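Local coordinates for uncharacterized protein (Leptospirillum rubarum, PDB 3OMD) that is of unknown function but adopts an all-alpha fold of the DUF5069 family, its helices joined by long loops and without beta strands, at residues L79-V82 / H83-S86. Numbering follows the deposited sequence.
Sequences LAWV and HSQS
Gln85 lies across the indole of Trp81, one helical turn earlier, with CG as the touching atom. That methylene sits 3.4 Å from the centroid of the six-membered ring, only 10° off its normal, a close CH-pi contact. The bend at chi2 then carries the amide on past the CZ2 rim of the ring, its plane 23° from the indole's, with NE2 3.9 Å from Trp81 CZ2. A second, looser CH-pi contact joins Leu79 to His83: CD1 stands over the imidazole face, 4.0 Å from its centroid.

The hydrogen bonds are mostly those of the helix backbone. His83 N donates to Leu79 O almost straight (2.9 Å, 167°), and Ser84 N reaches Ala80 O. Trp81 O is gripped twice, by Gln85 N and, from a side chain, by Ser84 OG at 2.8 Å; the Ser84 hydroxyl, set between its own backbone N and carbonyl carbon, folds back onto that oxygen. Gln85 N also makes a weak bond to Val82 O.

Trp81 and Val82 also pack against helix 62-69, while Leu79 and Val82 touch Leu26. Ser86 departs from helical geometry, its OG hydrogen-bonded to Phe58 O. The whole is the last two turns of helix 75-85, with i to i+4 side-chain pairs, and the chain's exit into a loop at Ser86.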
loop_
_atom_site.group_PDB
_atom_site.type_symbol
_atom_site.label_atom_id
_atom_site.label_comp_id
_atom_site.label_asym_id
_atom_site.label_seq_id
_atom_site.Cartn_x
_atom_site.Cartn_y
_atom_site.Cartn_z
ATOM N N LEU A 79 1.037 6.330 12.582
ATOM C CA LEU A 79 2.380 6.796 12.219
ATOM C C LEU A 79 3.286 6.802 13.454
ATOM O O LEU A 79 4.455 6.367 13.381
ATOM C CB LEU A 79 2.318 8.194 11.576
ATOM C CG LEU A 79 3.687 8.846 11.239
ATOM C CD1 LEU A 79 4.438 7.972 10.224
ATOM C CD2 LEU A 79 3.484 10.231 10.711
ATOM N N ALA A 80 2.761 7.270 14.598
ATOM C CA ALA A 80 3.573 7.303 15.817
ATOM C C ALA A 80 3.947 5.867 16.217
ATOM O O ALA A 80 5.077 5.616 16.681
ATOM C CB ALA A 80 2.853 8.034 16.941
ATOM N N TRP A 81 3.034 4.913 16.028
ATOM C CA TRP A 81 3.364 3.523 16.353
ATOM C C TRP A 81 4.498 3.004 15.445
ATOM O O TRP A 81 5.480 2.406 15.912
ATOM C CB TRP A 81 2.105 2.624 16.223
ATOM C CG TRP A 81 2.364 1.226 16.697
ATOM C CD1 TRP A 81 2.228 0.745 17.973
ATOM C CD2 TRP A 81 2.775 0.111 15.885
ATOM N NE1 TRP A 81 2.555 -0.599 18.011
ATOM C CE2 TRP A 81 2.890 -1.013 16.745
ATOM C CE3 TRP A 81 3.069 -0.037 14.521
ATOM C CZ2 TRP A 81 3.276 -2.276 16.289
ATOM C CZ3 TRP A 81 3.500 -1.327 14.054
ATOM C CH2 TRP A 81 3.567 -2.418 14.952
ATOM N N VAL A 82 4.379 3.270 14.145
ATOM C CA VAL A 82 5.433 2.882 13.212
ATOM C C VAL A 82 6.803 3.443 13.649
ATOM O O VAL A 82 7.821 2.712 13.712
ATOM C CB VAL A 82 5.085 3.313 11.770
ATOM C CG1 VAL A 82 6.316 3.168 10.825
ATOM C CG2 VAL A 82 3.912 2.463 11.274
ATOM N N HIS A 83 6.834 4.733 13.976
ATOM C CA HIS A 83 8.106 5.334 14.416
ATOM C C HIS A 83 8.632 4.621 15.659
ATOM O O HIS A 83 9.833 4.368 15.769
ATOM C CB HIS A 83 7.916 6.823 14.666
ATOM C CG HIS A 83 7.780 7.630 13.413
ATOM N ND1 HIS A 83 7.205 8.890 13.384
ATOM C CD2 HIS A 83 8.234 7.399 12.160
ATOM C CE1 HIS A 83 7.283 9.373 12.155
ATOM N NE2 HIS A 83 7.875 8.481 11.392
ATOM N N SER A 84 7.737 4.281 16.586
ATOM C CA SER A 84 8.166 3.659 17.831
ATOM C C SER A 84 8.720 2.232 17.606
ATOM O O SER A 84 9.501 1.737 18.429
ATOM C CB SER A 84 7.014 3.685 18.857
ATOM O OG SER A 84 6.054 2.679 18.594
ATOM N N GLN A 85 8.300 1.591 16.511
ATOM C CA GLN A 85 8.714 0.243 16.161
ATOM C C GLN A 85 9.837 0.171 15.156
ATOM O O GLN A 85 10.424 -0.913 14.970
ATOM C CB GLN A 85 7.517 -0.533 15.593
ATOM C CG GLN A 85 6.381 -0.698 16.572
ATOM C CD GLN A 85 6.773 -1.646 17.666
ATOM O OE1 GLN A 85 6.971 -1.244 18.797
ATOM N NE2 GLN A 85 6.932 -2.924 17.315
ATOM N N SER A 86 10.166 1.296 14.528
ATOM C CA SER A 86 11.067 1.306 13.366
ATOM C C SER A 86 11.993 2.514 13.357
ATOM O O SER A 86 11.657 3.596 12.864
ATOM C CB SER A 86 10.244 1.310 12.080
ATOM O OG SER A 86 11.118 1.338 10.958
#